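PDB 4FE9: outer membrane protein SusF from Bacteroides thetaiotaomicron, which binds starch at the cell surface through its carbohydrate-binding modules, before the glycan is transported into the periplasm for degradation. Local coordinates for residues N369-Y378 / A405-V416; W426-F434 / R441-V450. All coordinates share one frame; numbering follows the deposited sequence.

Contact 1 of 2, residues N369-Y378 / A405-V416. With NA (sodium ion), chain I.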
loop_
_atom_site.group_PDB
_atom_site.type_symbol
_atom_site.label_atom_id
_atom_site.label_comp_id
_atom_site.label_asym_id
_atom_site.label_seq_id
_atom_site.Cartn_x
_atom_site.Cartn_y
_atom_site.Cartn_z
ATOM N N ASN A 369 -14.232 -8.338 -19.426
ATOM C CA ASN A 369 -13.896 -9.518 -20.227
ATOM C C ASN A 369 -14.378 -10.802 -19.557
ATOM O O ASN A 369 -13.843 -11.205 -18.506
ATOM C CB ASN A 369 -12.397 -9.616 -20.419
ATOM C CG ASN A 369 -11.862 -8.540 -21.325
ATOM O OD1 ASN A 369 -12.629 -7.828 -21.957
ATOM N ND2 ASN A 369 -10.578 -8.281 -21.223
ATOM N N VAL A 370 -15.429 -11.394 -20.112
ATOM C CA VAL A 370 -15.946 -12.672 -19.614
ATOM C C VAL A 370 -15.499 -13.757 -20.568
ATOM O O VAL A 370 -15.459 -13.545 -21.792
ATOM C CB VAL A 370 -17.467 -12.653 -19.540
ATOM C CG1 VAL A 370 -18.024 -14.023 -19.052
ATOM C CG2 VAL A 370 -17.922 -11.578 -18.661
ATOM N N TYR A 371 -15.072 -14.890 -20.024
ATOM C CA TYR A 371 -14.437 -15.918 -20.835
ATOM C C TYR A 371 -15.127 -17.272 -20.720
ATOM O O TYR A 371 -15.381 -17.768 -19.610
ATOM C CB TYR A 371 -12.989 -16.070 -20.464
ATOM C CG TYR A 371 -12.109 -14.878 -20.810
ATOM C CD1 TYR A 371 -11.445 -14.815 -22.036
ATOM C CD2 TYR A 371 -11.783 -13.923 -19.830
ATOM C CE1 TYR A 371 -10.518 -13.819 -22.297
ATOM C CE2 TYR A 371 -10.884 -12.914 -20.089
ATOM C CZ TYR A 371 -10.250 -12.865 -21.327
ATOM O OH TYR A 371 -9.363 -11.854 -21.595
ATOM N N LEU A 372 -15.283 -17.932 -21.867
ATOM C CA LEU A 372 -15.580 -19.349 -21.911
ATOM C C LEU A 372 -14.346 -20.165 -21.592
ATOM O O LEU A 372 -13.245 -19.893 -22.095
ATOM C CB LEU A 372 -16.138 -19.732 -23.277
ATOM C CG LEU A 372 -16.895 -21.058 -23.345
ATOM C CD1 LEU A 372 -18.233 -20.966 -22.553
ATOM C CD2 LEU A 372 -17.154 -21.445 -24.825
ATOM N N MET A 373 -14.509 -21.158 -20.725
ATOM C CA MET A 373 -13.392 -22.004 -20.327
ATOM C C MET A 373 -13.765 -23.469 -20.480
ATOM O O MET A 373 -14.923 -23.839 -20.328
ATOM C CB MET A 373 -13.007 -21.735 -18.864
ATOM C CG MET A 373 -12.708 -20.281 -18.581
ATOM S SD MET A 373 -11.053 -19.884 -19.130
ATOM C CE MET A 373 -10.032 -21.018 -18.165
ATOM N N GLY A 374 -12.756 -24.296 -20.653
ATOM C CA GLY A 374 -12.914 -25.724 -20.553
ATOM C C GLY A 374 -13.337 -26.291 -21.882
ATOM O O GLY A 374 -12.844 -25.865 -22.945
ATOM N N ASP A 375 -14.206 -27.282 -21.838
ATOM C CA ASP A 375 -14.234 -28.284 -22.873
ATOM C C ASP A 375 -14.931 -27.749 -24.124
ATOM O O ASP A 375 -14.610 -28.147 -25.244
ATOM C CB ASP A 375 -14.934 -29.529 -22.373
ATOM C CG ASP A 375 -13.990 -30.468 -21.612
ATOM O OD1 ASP A 375 -12.754 -30.344 -21.779
ATOM O OD2 ASP A 375 -14.494 -31.422 -20.975
ATOM N N THR A 376 -15.864 -26.826 -23.917
ATOM C CA THR A 376 -16.630 -26.262 -24.994
ATOM C C THR A 376 -15.964 -25.045 -25.646
ATOM O O THR A 376 -16.489 -24.509 -26.625
ATOM C CB THR A 376 -18.071 -25.924 -24.561
ATOM O OG1 THR A 376 -18.068 -24.810 -23.664
ATOM C CG2 THR A 376 -18.719 -27.105 -23.884
ATOM N N SER A 377 -14.710 -24.780 -25.276
ATOM C CA SER A 377 -14.009 -23.545 -25.707
ATOM C C SER A 377 -12.830 -23.860 -26.663
ATOM O O SER A 377 -12.510 -25.018 -26.864
ATOM C CB SER A 377 -13.510 -22.777 -24.473
ATOM O OG SER A 377 -12.192 -23.158 -24.129
ATOM N N TYR A 378 -12.077 -22.826 -27.075
ATOM C CA TYR A 378 -11.058 -22.970 -28.155
ATOM C C TYR A 378 -9.799 -23.785 -27.775
ATOM O O TYR A 378 -9.020 -23.396 -26.884
ATOM C CB TYR A 378 -10.691 -21.584 -28.768
ATOM C CG TYR A 378 -9.480 -21.593 -29.714
ATOM C CD1 TYR A 378 -9.616 -21.924 -31.081
ATOM C CD2 TYR A 378 -8.211 -21.226 -29.249
ATOM C CE1 TYR A 378 -8.485 -21.951 -31.940
ATOM C CE2 TYR A 378 -7.078 -21.295 -30.072
ATOM C CZ TYR A 378 -7.216 -21.634 -31.419
ATOM O OH TYR A 378 -6.068 -21.673 -32.219
ATOM N N ALA A 405 -20.014 -19.843 -29.852
ATOM C CA ALA A 405 -20.745 -21.121 -29.892
ATOM C C ALA A 405 -19.849 -22.310 -29.482
ATOM O O ALA A 405 -18.691 -22.398 -29.901
ATOM C CB ALA A 405 -21.340 -21.355 -31.298
ATOM N N PHE A 406 -20.401 -23.251 -28.712
ATOM C CA PHE A 406 -19.596 -24.412 -28.249
ATOM C C PHE A 406 -19.013 -25.212 -29.423
ATOM O O PHE A 406 -19.693 -25.449 -30.412
ATOM C CB PHE A 406 -20.415 -25.331 -27.334
ATOM C CG PHE A 406 -21.043 -24.628 -26.162
ATOM C CD1 PHE A 406 -20.501 -23.463 -25.653
ATOM C CD2 PHE A 406 -22.135 -25.179 -25.517
ATOM C CE1 PHE A 406 -21.130 -22.789 -24.609
ATOM C CE2 PHE A 406 -22.717 -24.548 -24.442
ATOM C CZ PHE A 406 -22.189 -23.355 -23.974
ATOM N N LEU A 407 -17.731 -25.550 -29.327
ATOM C CA LEU A 407 -17.054 -26.363 -30.330
ATOM C C LEU A 407 -17.280 -27.865 -30.129
ATOM O O LEU A 407 -16.846 -28.682 -30.955
ATOM C CB LEU A 407 -15.558 -26.081 -30.316
ATOM C CG LEU A 407 -15.068 -24.788 -30.982
ATOM C CD1 LEU A 407 -16.116 -23.681 -30.871
ATOM C CD2 LEU A 407 -13.712 -24.339 -30.379
ATOM N N LYS A 408 -17.821 -28.227 -28.965
ATOM C CA LYS A 408 -17.930 -29.628 -28.542
ATOM C C LYS A 408 -18.947 -29.735 -27.431
ATOM O O LYS A 408 -19.262 -28.741 -26.757
ATOM C CB LYS A 408 -16.598 -30.148 -28.041
ATOM C CG LYS A 408 -15.702 -30.689 -29.133
ATOM C CD LYS A 408 -14.285 -30.893 -28.628
ATOM C CE LYS A 408 -14.237 -30.865 -27.101
ATOM N NZ LYS A 408 -14.280 -32.226 -26.525
ATOM N N ASP A 409 -19.490 -30.929 -27.246
ATOM C CA ASP A 409 -20.216 -31.227 -26.022
ATOM C C ASP A 409 -19.229 -31.257 -24.870
ATOM O O ASP A 409 -18.077 -31.609 -25.053
ATOM C CB ASP A 409 -20.951 -32.567 -26.149
ATOM C CG ASP A 409 -21.696 -32.697 -27.475
ATOM O OD1 ASP A 409 -22.786 -32.078 -27.617
ATOM O OD2 ASP A 409 -21.109 -33.286 -28.418
ATOM N N GLY A 410 -19.658 -30.777 -23.712
ATOM C CA GLY A 410 -18.820 -30.826 -22.520
ATOM C C GLY A 410 -19.387 -29.985 -21.405
ATOM O O GLY A 410 -20.479 -29.397 -21.539
ATOM N N ALA A 411 -18.700 -29.996 -20.261
ATOM C CA ALA A 411 -19.087 -29.150 -19.129
ATOM C C ALA A 411 -18.730 -27.698 -19.438
ATOM O O ALA A 411 -17.667 -27.424 -19.962
ATOM C CB ALA A 411 -18.385 -29.611 -17.865
ATOM N N VAL A 412 -19.694 -26.813 -19.248
ATOM C CA VAL A 412 -19.489 -25.381 -19.396
ATOM C C VAL A 412 -18.782 -24.808 -18.152
ATOM O O VAL A 412 -19.176 -25.085 -17.037
ATOM C CB VAL A 412 -20.821 -24.660 -19.573
ATOM C CG1 VAL A 412 -20.596 -23.131 -19.720
ATOM C CG2 VAL A 412 -21.582 -25.223 -20.789
ATOM N N ARG A 413 -17.707 -24.065 -18.373
ATOM C CA ARG A 413 -17.152 -23.185 -17.358
ATOM C C ARG A 413 -17.066 -21.741 -17.880
ATOM O O ARG A 413 -16.846 -21.516 -19.094
ATOM C CB ARG A 413 -15.767 -23.686 -16.923
ATOM C CG ARG A 413 -15.747 -25.119 -16.403
ATOM C CD ARG A 413 -16.403 -25.230 -14.989
ATOM N NE ARG A 413 -15.469 -24.861 -13.895
ATOM C CZ ARG A 413 -14.576 -25.688 -13.337
ATOM N NH1 ARG A 413 -14.367 -26.900 -13.849
ATOM N NH2 ARG A 413 -13.818 -25.268 -12.316
ATOM N N ILE A 414 -17.338 -20.778 -17.001
ATOM C CA ILE A 414 -17.275 -19.345 -17.348
ATOM C C ILE A 414 -16.495 -18.616 -16.235
ATOM O O ILE A 414 -16.648 -18.944 -15.028
ATOM C CB ILE A 414 -18.687 -18.723 -17.420
ATOM C CG1 ILE A 414 -19.687 -19.711 -18.048
ATOM C CG2 ILE A 414 -18.659 -17.376 -18.203
ATOM C CD1 ILE A 414 -21.142 -19.340 -17.789
ATOM N N CYS A 415 -15.679 -17.628 -16.619
ATOM C CA CYS A 415 -15.033 -16.769 -15.633
ATOM C C CYS A 415 -14.806 -15.316 -16.100
ATOM O O CYS A 415 -15.027 -14.973 -17.281
ATOM C CB CYS A 415 -13.715 -17.381 -15.156
ATOM S SG CYS A 415 -12.387 -17.296 -16.395
ATOM N N VAL A 416 -14.475 -14.461 -15.135
ATOM C CA VAL A 416 -13.619 -13.296 -15.376
ATOM C C VAL A 416 -12.240 -13.576 -14.796
ATOM O O VAL A 416 -12.014 -14.640 -14.224
ATOM C CB VAL A 416 -14.196 -12.043 -14.706
ATOM C CG1 VAL A 416 -15.587 -11.724 -15.277
ATOM C CG2 VAL A 416 -14.282 -12.253 -13.198
HETATM NA NA NA I . -9.994 -22.429 -24.614
HETATM O O HOH W 1 -16.850 -25.483 -21.328
HETATM O O HOH W 2 -15.052 -28.106 -19.270
#
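Cys415 O accepts Tyr371 N at 2.7 Å, almost in line with its carbonyl bond, and also meets the CA-H of Val370. Cys415 N returns the bond to Tyr371 O, making an antiparallel hydrogen-bonded pair. Met373 and Arg413 form the next such pair, less evenly: Met373 N reaches Arg413 O at 2.9 Å from above the carbonyl plane, whereas the bond from Arg413 N to Met373 O is weak. Gly374, with a positive phi (87°) that favours glycine, leads into the type I turn Gly374-Ser377. One water links Met373 O with Thr376 N; a second, accepting from Asp375 N and donating to Ala411 O, ties the turn to strand 410-415. Beside Tyr371, the bent Met373 brings CG to 3.7 Å from Cys415 SG. On the other face Val370 CG1 meets Ile414 CG2 at 3.5 Å, and Leu372 crosses Phe406 at about a right angle. Threonine's branches divide the work at Thr376: chi1 of 70° sets OG1 over a Phe406 ring face, while CG2 packs 3.4 Å from Lys408 O. Leu407 N binds Thr376 O. Ser377 OG and Tyr378 O, with Gly380, Ala383 and Asp389, hold sodium at the end of an antiparallel strand pair of this module's beta-sandwich (Ig-like) fold.

Contact 2 of 2, residues W426-F434 / R441-V450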
loop_
_atom_site.group_PDB
_atom_site.type_symbol
_atom_site.label_atom_id
_atom_site.label_comp_id
_atom_site.label_asym_id
_atom_site.label_seq_id
_atom_site.Cartn_x
_atom_site.Cartn_y
_atom_site.Cartn_z
ATOM N N TRP A 426 -7.877 -18.311 -12.411
ATOM C CA TRP A 426 -9.132 -17.890 -13.046
ATOM C C TRP A 426 -10.352 -18.403 -12.274
ATOM O O TRP A 426 -11.355 -17.716 -12.181
ATOM C CB TRP A 426 -9.186 -18.395 -14.488
ATOM C CG TRP A 426 -9.260 -19.879 -14.582
ATOM C CD1 TRP A 426 -8.215 -20.744 -14.590
ATOM C CD2 TRP A 426 -10.450 -20.684 -14.509
ATOM N NE1 TRP A 426 -8.674 -22.051 -14.587
ATOM C CE2 TRP A 426 -10.044 -22.035 -14.560
ATOM C CE3 TRP A 426 -11.818 -20.390 -14.454
ATOM C CZ2 TRP A 426 -10.958 -23.100 -14.508
ATOM C CZ3 TRP A 426 -12.734 -21.449 -14.422
ATOM C CH2 TRP A 426 -12.299 -22.784 -14.470
ATOM N N TRP A 427 -10.222 -19.580 -11.649
ATOM C CA TRP A 427 -11.396 -20.232 -11.017
ATOM C C TRP A 427 -11.789 -19.516 -9.705
ATOM O O TRP A 427 -12.788 -19.845 -9.097
ATOM C CB TRP A 427 -11.086 -21.680 -10.717
ATOM C CG TRP A 427 -9.789 -21.846 -10.020
ATOM C CD1 TRP A 427 -8.569 -22.048 -10.602
ATOM C CD2 TRP A 427 -9.558 -21.781 -8.621
ATOM N NE1 TRP A 427 -7.592 -22.072 -9.650
ATOM C CE2 TRP A 427 -8.162 -21.884 -8.424
ATOM C CE3 TRP A 427 -10.391 -21.577 -7.501
ATOM C CZ2 TRP A 427 -7.578 -21.923 -7.145
ATOM C CZ3 TRP A 427 -9.796 -21.563 -6.216
ATOM C CH2 TRP A 427 -8.403 -21.705 -6.061
ATOM N N LYS A 428 -10.935 -18.618 -9.227
ATOM C CA LYS A 428 -11.289 -17.808 -8.050
ATOM C C LYS A 428 -12.441 -16.836 -8.306
ATOM O O LYS A 428 -13.001 -16.264 -7.374
ATOM C CB LYS A 428 -10.064 -17.092 -7.508
ATOM C CG LYS A 428 -9.084 -18.085 -6.810
ATOM C CD LYS A 428 -7.761 -17.423 -6.393
ATOM C CE LYS A 428 -6.892 -18.432 -5.684
ATOM N NZ LYS A 428 -5.894 -17.799 -4.854
ATOM N N THR A 429 -12.719 -16.585 -9.579
ATOM C CA THR A 429 -13.793 -15.698 -9.964
ATOM C C THR A 429 -14.582 -16.333 -11.094
ATOM O O THR A 429 -14.601 -15.841 -12.235
ATOM C CB THR A 429 -13.257 -14.256 -10.395
ATOM O OG1 THR A 429 -12.313 -14.388 -11.463
ATOM C CG2 THR A 429 -12.559 -13.551 -9.200
ATOM N N GLU A 430 -15.185 -17.472 -10.805
ATOM C CA GLU A 430 -15.927 -18.173 -11.827
ATOM C C GLU A 430 -17.364 -18.324 -11.424
ATOM O O GLU A 430 -17.756 -18.001 -10.273
ATOM C CB GLU A 430 -15.280 -19.534 -12.177
ATOM C CG GLU A 430 -15.479 -20.643 -11.076
ATOM C CD GLU A 430 -15.288 -22.056 -11.607
ATOM O OE1 GLU A 430 -15.693 -22.333 -12.790
ATOM O OE2 GLU A 430 -14.854 -22.929 -10.802
ATOM N N PHE A 431 -18.191 -18.649 -12.406
ATOM C CA PHE A 431 -19.601 -18.803 -12.166
ATOM C C PHE A 431 -20.239 -19.631 -13.285
ATOM O O PHE A 431 -19.557 -20.115 -14.205
ATOM C CB PHE A 431 -20.265 -17.413 -12.093
ATOM C CG PHE A 431 -20.015 -16.583 -13.299
ATOM C CD1 PHE A 431 -20.873 -16.649 -14.387
ATOM C CD2 PHE A 431 -18.860 -15.822 -13.402
ATOM C CE1 PHE A 431 -20.634 -15.896 -15.525
ATOM C CE2 PHE A 431 -18.625 -15.052 -14.527
ATOM C CZ PHE A 431 -19.493 -15.123 -15.608
ATOM N N ILE A 432 -21.510 -19.880 -13.130
ATOM C CA ILE A 432 -22.260 -20.728 -14.060
ATOM C C ILE A 432 -23.763 -20.326 -13.966
ATOM O O ILE A 432 -24.116 -19.393 -13.231
ATOM C CB ILE A 432 -22.024 -22.242 -13.731
ATOM C CG1 ILE A 432 -22.356 -23.146 -14.933
ATOM C CG2 ILE A 432 -22.801 -22.656 -12.463
ATOM C CD1 ILE A 432 -21.531 -22.866 -16.157
ATOM N N ILE A 433 -24.616 -20.968 -14.763
ATOM C CA ILE A 433 -26.081 -20.764 -14.670
ATOM C C ILE A 433 -26.774 -22.024 -14.133
ATOM O O ILE A 433 -26.564 -23.113 -14.662
ATOM C CB ILE A 433 -26.684 -20.448 -16.072
ATOM C CG1 ILE A 433 -26.173 -19.123 -16.569
ATOM C CG2 ILE A 433 -28.178 -20.437 -16.031
ATOM C CD1 ILE A 433 -25.164 -19.293 -17.625
ATOM N N PHE A 434 -27.618 -21.861 -13.105
ATOM C CA PHE A 434 -28.540 -22.923 -12.664
ATOM C C PHE A 434 -29.930 -22.338 -12.664
ATOM O O PHE A 434 -30.175 -21.317 -11.999
ATOM C CB PHE A 434 -28.224 -23.390 -11.220
ATOM C CG PHE A 434 -26.841 -24.039 -11.048
ATOM C CD1 PHE A 434 -26.486 -25.182 -11.796
ATOM C CD2 PHE A 434 -26.015 -23.667 -9.953
ATOM C CE1 PHE A 434 -25.242 -25.854 -11.556
ATOM C CE2 PHE A 434 -24.803 -24.317 -9.706
ATOM C CZ PHE A 434 -24.400 -25.410 -10.536
ATOM N N ARG A 441 -19.635 -18.827 -8.009
ATOM C CA ARG A 441 -18.930 -19.758 -7.140
ATOM C C ARG A 441 -18.565 -19.075 -5.829
ATOM O O ARG A 441 -18.759 -19.635 -4.753
ATOM C CB ARG A 441 -17.679 -20.321 -7.821
ATOM C CG ARG A 441 -16.753 -21.073 -6.839
ATOM C CD ARG A 441 -15.801 -22.008 -7.578
ATOM N NE ARG A 441 -14.840 -22.605 -6.637
ATOM C CZ ARG A 441 -13.814 -23.363 -6.995
ATOM N NH1 ARG A 441 -13.101 -24.003 -6.056
ATOM N NH2 ARG A 441 -13.584 -23.597 -8.291
ATOM N N GLY A 442 -17.996 -17.872 -5.916
ATOM C CA GLY A 442 -17.615 -17.152 -4.734
ATOM C C GLY A 442 -16.536 -17.893 -3.948
ATOM O O GLY A 442 -15.614 -18.466 -4.548
ATOM N N ASN A 443 -16.755 -18.031 -2.635
ATOM C CA ASN A 443 -15.854 -18.821 -1.761
ATOM C C ASN A 443 -16.067 -20.327 -1.743
ATOM O O ASN A 443 -15.435 -21.023 -0.937
ATOM C CB ASN A 443 -15.892 -18.307 -0.324
ATOM C CG ASN A 443 -15.231 -16.979 -0.184
ATOM O OD1 ASN A 443 -14.101 -16.778 -0.655
ATOM N ND2 ASN A 443 -15.940 -16.029 0.406
ATOM N N GLY A 444 -17.038 -20.811 -2.515
ATOM C CA GLY A 444 -17.438 -22.216 -2.456
ATOM C C GLY A 444 -16.493 -23.057 -3.299
ATOM O O GLY A 444 -15.558 -22.519 -3.930
ATOM N N GLY A 445 -16.670 -24.380 -3.247
ATOM C CA GLY A 445 -15.854 -25.313 -4.062
ATOM C C GLY A 445 -16.371 -25.409 -5.490
ATOM O O GLY A 445 -17.243 -24.603 -5.929
ATOM N N ASP A 446 -15.892 -26.407 -6.222
ATOM C CA ASP A 446 -16.341 -26.593 -7.596
ATOM C C ASP A 446 -17.849 -26.663 -7.590
ATOM O O ASP A 446 -18.431 -27.336 -6.750
ATOM C CB ASP A 446 -15.785 -27.888 -8.160
ATOM C CG ASP A 446 -14.272 -27.815 -8.425
ATOM O OD1 ASP A 446 -13.683 -28.865 -8.735
ATOM O OD2 ASP A 446 -13.713 -26.705 -8.443
ATOM N N GLN A 447 -18.475 -26.037 -8.577
ATOM C CA GLN A 447 -19.918 -26.094 -8.728
ATOM C C GLN A 447 -20.330 -27.365 -9.438
ATOM O O GLN A 447 -19.532 -27.968 -10.175
ATOM C CB GLN A 447 -20.434 -24.843 -9.478
ATOM C CG GLN A 447 -20.177 -23.532 -8.685
ATOM C CD GLN A 447 -20.538 -22.286 -9.456
ATOM O OE1 GLN A 447 -19.888 -22.026 -10.495
ATOM N NE2 GLN A 447 -21.476 -21.568 -9.025
ATOM N N ALA A 448 -21.567 -27.776 -9.220
ATOM C CA ALA A 448 -22.145 -28.897 -9.975
ATOM C C ALA A 448 -22.078 -28.644 -11.475
ATOM O O ALA A 448 -22.162 -27.491 -11.920
ATOM C CB ALA A 448 -23.596 -29.158 -9.524
ATOM N N ALA A 449 -21.654 -29.667 -12.211
ATOM C CA ALA A 449 -21.341 -29.524 -13.630
ATOM C C ALA A 449 -22.615 -29.180 -14.406
ATOM O O ALA A 449 -23.679 -29.720 -14.126
ATOM C CB ALA A 449 -20.730 -30.827 -14.172
ATOM N N VAL A 450 -22.486 -28.317 -15.404
ATOM C CA VAL A 450 -23.619 -27.976 -16.303
ATOM C C VAL A 450 -23.206 -28.226 -17.749
ATOM O O VAL A 450 -22.129 -27.797 -18.155
ATOM C CB VAL A 450 -24.027 -26.520 -16.145
ATOM C CG1 VAL A 450 -25.043 -26.117 -17.234
ATOM C CG2 VAL A 450 -24.599 -26.291 -14.769
HETATM O O HOH W 3 -17.575 -16.424 -8.219
HETATM O O HOH W 4 -16.858 -24.642 -10.673
HETATM O O HOH W 5 -18.818 -23.745 -12.422
#
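Arg441 N donates to Glu430 O at 3.1 Å, fixing the beginning of 441-450 beside strand 430-434. The Arg441 side chain, CG opposite the backbone N (chi1 168°) and extended as far as NE, runs past Glu430 CG, and its NH2 meets Glu430 OE2 at 2.9 Å on the anti lone pair, in the guanidinium plane. Arginine's flat group, with N-H donors in its plane, suits this place: NE bonds Gly444 O, NH2 bridges Glu430 OE2 and Asp446 OD2, one face lies over Trp427 CE3, with the ring and guanidinium planes 32° apart, and the opposite face rests against the Gly445-Asp446 backbone. Gly442, with a positive phi, permits the type II' turn, and a water links its N to Glu430 O. Asp446 OD2 completes the charge network with Arg441 NH2, at 3.1 Å, while Arg413 takes the other carboxylate oxygen of Glu430. Gln447 slides past Ile432, its OE1 3.6 Å from Ile432 CG2, while NE2 turns to Ala439 O. Ala448 O lies at the edge of the Phe434 ring, 3.4 Å from CZ. At Val450, CG2 lies 3.9 Å from Ile432 CG1 and also against Phe434. A salt-bridge network and an aliphatic-aromatic patch thus hold the loop after the 430-434/437-440 beta hairpin against the first strand of that hairpin.

Contacts 1 and 2, with centres about 13 Å apart, follow one another in the chain and belong to the same antiparallel sheet of the third carbohydrate-binding module. Strand 410-415 is the common element: it pairs with 371-374 in contact 1 and with 430-434 from contact 2. Arg413 NE and Glu430 OE1, 2.8 Å apart, form the salt bridge that joins the two. Val412 N probably bonds Val450 O, also at 2.8 Å, and Ile432 CD1 packs 3.4 Å from Val412 O. Contact 1 carries two sodium ligands, whereas the Glu430 side chain is about 13 Å from that ion. The glycans seen bound occupy pockets in the other two modules.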